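Side-chain contacts in putative redox protein (Lactobacillus casei, PDB 2QL8), which probably acts as a redox protein of the OsmC/Ohr family, many of whose characterised members reduce organic hydroperoxides, though its own substrate is not established: residues Glu23-Ile28 with Lys33-Ser38; Glu65-Glu70 with Thr114-Asn119. One frame throughout, in Å; residues are numbered along the deposited sequence. Where two conformers were deposited one is given.

Contact 1: residues Glu23-Ile28 with Lys33-Ser38; sequences EGHAYI and KVQTSS. With EDO (1,2-ethanediol), chain F.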
# COMPACT_ATOMS: atom_id res chain seq x y z
N GLU A 23 -10.48 15.49 1.66
CA GLU A 23 -10.97 15.32 3.00
C GLU A 23 -12.17 14.38 2.93
O GLU A 23 -13.30 14.76 2.60
CB GLU A 23 -11.30 16.68 3.60
CG GLU A 23 -10.16 17.64 3.44
CD GLU A 23 -8.90 17.23 4.17
OE1 GLU A 23 -9.04 16.83 5.35
OE2 GLU A 23 -7.80 17.37 3.61
N GLY A 24 -11.91 13.08 3.17
CA GLY A 24 -12.94 12.08 3.01
C GLY A 24 -12.69 10.81 3.78
O GLY A 24 -12.39 10.85 4.97
N HIS A 25 -12.88 9.69 3.09
CA HIS A 25 -12.73 8.36 3.66
C HIS A 25 -12.38 7.40 2.55
O HIS A 25 -12.62 7.67 1.38
CB HIS A 25 -14.02 7.85 4.31
CG HIS A 25 -14.58 8.78 5.34
ND1 HIS A 25 -15.32 9.91 5.00
CD2 HIS A 25 -14.55 8.73 6.69
CE1 HIS A 25 -15.68 10.52 6.12
NE2 HIS A 25 -15.24 9.82 7.16
N ALA A 26 -11.84 6.26 2.97
CA ALA A 26 -11.61 5.10 2.10
C ALA A 26 -12.09 3.90 2.89
O ALA A 26 -12.03 3.91 4.13
CB ALA A 26 -10.12 4.96 1.74
N TYR A 27 -12.60 2.89 2.20
CA TYR A 27 -13.11 1.73 2.90
C TYR A 27 -13.02 0.44 2.12
O TYR A 27 -12.98 0.41 0.93
CB TYR A 27 -14.57 1.95 3.33
CG TYR A 27 -15.54 2.14 2.17
CD1 TYR A 27 -15.70 3.36 1.57
CD2 TYR A 27 -16.28 1.07 1.68
CE1 TYR A 27 -16.61 3.52 0.52
CE2 TYR A 27 -17.15 1.21 0.64
CZ TYR A 27 -17.32 2.46 0.06
OH TYR A 27 -18.25 2.60 -0.98
N ILE A 28 -12.98 -0.62 2.90
CA ILE A 28 -13.13 -1.98 2.42
C ILE A 28 -14.63 -2.30 2.53
O ILE A 28 -15.18 -2.27 3.63
CB ILE A 28 -12.35 -2.99 3.32
CG1 ILE A 28 -10.86 -2.60 3.46
CG2 ILE A 28 -12.51 -4.43 2.83
CD1 ILE A 28 -10.12 -2.45 2.13
N LYS A 33 -13.30 1.05 7.51
CA LYS A 33 -13.40 2.37 6.91
C LYS A 33 -12.48 3.29 7.71
O LYS A 33 -12.52 3.31 8.95
CB LYS A 33 -14.86 2.89 6.97
CG LYS A 33 -15.05 4.31 6.45
CD LYS A 33 -16.52 4.65 6.46
CE LYS A 33 -17.02 5.27 5.22
NZ LYS A 33 -18.44 5.77 5.34
N VAL A 34 -11.70 4.09 6.99
CA VAL A 34 -10.79 5.04 7.58
C VAL A 34 -11.12 6.47 7.07
O VAL A 34 -11.42 6.67 5.91
CB VAL A 34 -9.28 4.69 7.33
CG1 VAL A 34 -8.93 3.38 8.09
CG2 VAL A 34 -8.97 4.60 5.83
N GLN A 35 -11.02 7.45 7.98
CA GLN A 35 -11.04 8.84 7.59
C GLN A 35 -9.71 9.20 6.94
O GLN A 35 -8.65 8.81 7.42
CB GLN A 35 -11.27 9.73 8.82
CG GLN A 35 -11.38 11.17 8.46
CD GLN A 35 -11.70 12.05 9.63
OE1 GLN A 35 -11.31 11.79 10.78
NE2 GLN A 35 -12.39 13.15 9.33
N THR A 36 -9.78 9.94 5.84
CA THR A 36 -8.62 10.38 5.11
C THR A 36 -8.59 11.93 5.01
O THR A 36 -9.63 12.59 5.06
CB THR A 36 -8.57 9.74 3.68
OG1 THR A 36 -9.71 10.15 2.91
CG2 THR A 36 -8.47 8.21 3.77
N SER A 37 -7.39 12.45 4.81
CA SER A 37 -7.17 13.88 4.61
C SER A 37 -5.82 14.11 3.98
O SER A 37 -4.96 13.23 3.93
CB SER A 37 -7.29 14.66 5.93
OG SER A 37 -6.31 14.29 6.88
N SER A 38 -5.63 15.31 3.43
CA SER A 38 -4.37 15.65 2.81
C SER A 38 -3.27 15.57 3.84
O SER A 38 -3.42 16.09 4.94
CB SER A 38 -4.36 17.09 2.29
OG SER A 38 -3.09 17.40 1.77
C1 EDO F . -19.54 2.95 3.00
O1 EDO F . -19.88 3.36 4.34
C2 EDO F . -20.09 4.00 2.04
O2 EDO F . -19.53 5.28 2.38
O HOH W 1 -12.96 13.29 6.34
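With chi1 at 64°, the ring of Tyr-27 is swung between its own backbone N and carbonyl carbon, where C1 of a 1,2-ethanediol, probably a crystallisation additive, lies over its centre. Across the strands CB of Tyr-27 meets CB of Lys-33 at 3.8 Å. From there the lysine, its CG anti to the backbone N and the chain kinked at chi3, carries NZ to both hydroxyls of the diol, O1 at 3.0 Å. Replacing Tyr-27 by an alanine is likely to keep the CB contact but strip away the ring that C1 of the diol rests on. Strands 24-27 and 33-36 form an antiparallel beta hairpin, in which Ala-26 and Val-34 exchange backbone hydrogen bonds, as do Gly-24 and Thr-36. On the Tyr-27 face, His-25 lays CD2 3.6 Å from CA of Gln-35, while its ND1 bonds to Glu-20. Ala-26 and Thr-36 point to the other face, which packs on Thr-58 of the second subunit. A water bridges Gly-24 O and Gln-35 NE2. At the far end the bent Glu-23 chain, in one of its two deposited conformers, brings OE2 to the backbone N of Ser-38, a straight bond of 3.0 Å entering above the carboxylate plane.

Contact 2: residues Glu65-Glu70 with Thr114-Asn119; sequences EAVEKE and TNEIEN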
# COMPACT_ATOMS: atom_id res chain seq x y z
N GLU A 65 7.83 -13.38 10.47
CA GLU A 65 7.29 -14.37 11.41
C GLU A 65 7.36 -15.78 10.79
O GLU A 65 7.74 -16.76 11.44
CB GLU A 65 5.88 -14.00 11.86
CG GLU A 65 5.34 -14.95 12.89
CD GLU A 65 4.04 -14.49 13.56
OE1 GLU A 65 3.44 -13.53 13.10
OE2 GLU A 65 3.64 -15.14 14.57
N ALA A 66 7.03 -15.88 9.50
CA ALA A 66 7.10 -17.17 8.78
C ALA A 66 8.54 -17.69 8.71
O ALA A 66 8.81 -18.87 8.97
CB ALA A 66 6.48 -17.06 7.35
N VAL A 67 9.49 -16.80 8.41
CA VAL A 67 10.91 -17.13 8.37
C VAL A 67 11.43 -17.59 9.74
O VAL A 67 12.09 -18.62 9.84
CB VAL A 67 11.77 -15.99 7.76
CG1 VAL A 67 13.29 -16.22 7.98
CG2 VAL A 67 11.41 -15.80 6.27
N GLU A 68 11.08 -16.86 10.77
CA GLU A 68 11.45 -17.21 12.13
C GLU A 68 10.97 -18.62 12.45
O GLU A 68 11.73 -19.45 12.97
CB GLU A 68 10.85 -16.22 13.13
CG GLU A 68 11.53 -14.87 13.16
CD GLU A 68 10.72 -13.86 13.94
OE1 GLU A 68 9.48 -13.86 13.76
OE2 GLU A 68 11.32 -13.09 14.71
N LYS A 69 9.72 -18.90 12.11
CA LYS A 69 9.12 -20.22 12.39
C LYS A 69 9.82 -21.35 11.61
O LYS A 69 10.05 -22.42 12.15
CB LYS A 69 7.61 -20.26 12.17
CG LYS A 69 6.84 -19.49 13.22
CD LYS A 69 5.36 -19.53 12.92
CE LYS A 69 4.59 -18.52 13.78
NZ LYS A 69 3.77 -19.14 14.85
N GLU A 70 10.18 -21.10 10.37
CA GLU A 70 10.93 -22.07 9.57
C GLU A 70 12.30 -22.39 10.21
O GLU A 70 12.85 -23.49 10.02
CB GLU A 70 11.14 -21.55 8.13
CG GLU A 70 9.88 -21.61 7.32
CD GLU A 70 9.93 -20.92 5.96
OE1 GLU A 70 10.99 -20.43 5.61
OE2 GLU A 70 8.90 -20.94 5.24
N THR A 114 16.50 -10.53 7.00
CA THR A 114 16.04 -9.33 6.24
C THR A 114 16.13 -9.60 4.74
O THR A 114 15.20 -9.29 4.00
CB THR A 114 16.79 -8.04 6.66
OG1 THR A 114 16.68 -7.85 8.07
CG2 THR A 114 16.26 -6.81 5.93
N ASN A 115 17.24 -10.18 4.30
CA ASN A 115 17.40 -10.56 2.91
C ASN A 115 16.31 -11.55 2.48
O ASN A 115 15.77 -11.44 1.35
CB ASN A 115 18.79 -11.13 2.60
CG ASN A 115 19.91 -10.13 2.79
OD1 ASN A 115 19.69 -8.92 2.74
ND2 ASN A 115 21.14 -10.63 2.98
N GLU A 116 16.02 -12.54 3.35
CA GLU A 116 15.00 -13.56 3.07
C GLU A 116 13.64 -12.89 2.86
O GLU A 116 12.93 -13.20 1.91
CB GLU A 116 14.85 -14.58 4.22
CG GLU A 116 15.86 -15.77 4.23
CD GLU A 116 15.39 -16.91 5.12
OE1 GLU A 116 14.37 -17.59 4.79
OE2 GLU A 116 16.02 -17.09 6.17
N ILE A 117 13.27 -12.00 3.80
CA ILE A 117 11.93 -11.39 3.75
C ILE A 117 11.82 -10.40 2.58
O ILE A 117 10.77 -10.25 1.95
CB ILE A 117 11.41 -10.82 5.09
CG1 ILE A 117 12.09 -9.49 5.48
CG2 ILE A 117 11.49 -11.88 6.24
CD1 ILE A 117 11.57 -8.89 6.80
N GLU A 118 12.91 -9.72 2.27
CA GLU A 118 12.92 -8.78 1.14
C GLU A 118 12.51 -9.49 -0.16
O GLU A 118 11.73 -8.93 -0.97
CB GLU A 118 14.32 -8.17 0.94
CG GLU A 118 14.40 -7.17 -0.19
CD GLU A 118 15.82 -6.65 -0.43
OE1 GLU A 118 16.80 -7.11 0.21
OE2 GLU A 118 15.93 -5.76 -1.30
N ASN A 119 12.99 -10.75 -0.32
CA ASN A 119 12.73 -11.55 -1.49
C ASN A 119 11.35 -12.21 -1.51
O ASN A 119 10.89 -12.61 -2.56
CB ASN A 119 13.76 -12.66 -1.61
CG ASN A 119 15.13 -12.15 -1.98
OD1 ASN A 119 15.25 -11.09 -2.64
ND2 ASN A 119 16.18 -12.88 -1.57
O HOH W 2 13.60 -19.88 6.13
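Helix segments 65-70 and 114-119 pass each other at 127° with their axes 10.1 Å apart, and the backbones come nearest at Val-67 and Ile-117. Val-67 reaches into the gap with both methyls. CG1, anti to the backbone N (chi1 169°), lies against the carboxylate of Glu-116, 3.4 Å from OE2 in one of that residue's two deposited conformers. CG2 touches OE1 of the same carboxylate at 3.8 Å and also the CG2 methyl of Ile-117 at 3.9 Å, the valine and isoleucine side chains crossing at about a right angle. Ile-117 continues inward onto Leu-60, Thr-63 and Leu-64 of the long helix and onto Val-100 of strand 91-102. This is helix-on-helix packing within the OsmC-like domain, joining the C-terminal end of helix 48-70 to helix 107-120 beside the sheet. Toward the exposed Glu-70 the chemistry becomes polar. Glu-70 and, in that same conformer, Glu-116 bring their OE1 atoms within 4.5 Å of each other, and a single water spans them, giving one hydrogen to Glu-70 OE1 at 2.7 Å and the other to Glu-116 OE1 at 2.8 Å. Their like charges are probably eased by Arg-120, which forms a salt bridge with Glu-70 OE1 and a long, weak ion pair with Glu-116, and which shares a benzoic acid pocket with Ala-66. Glu-116 OE2 is also hydrogen-bonded to His-71, and Glu-70 OE2 pairs with Arg-89 of the second subunit.

Contact 1 and contact 2 lie on opposite sides of the chain's centre, their own centres 32 Å apart, and share no secondary-structure element; strand 33-36 of the first is followed in the chain by helix 48-70 of the second. Both are partly buried and both touch the second subunit, but by different means: the hairpin does so through packing, the helix pair mainly through a salt bridge from Glu-70. Contact 1 is stitched mainly by backbone bonds and buries 510 Å², against 153 Å² for contact 2, where no direct hydrogen bond crosses and a small apolar patch gives way to water-linked carboxylates at the edge.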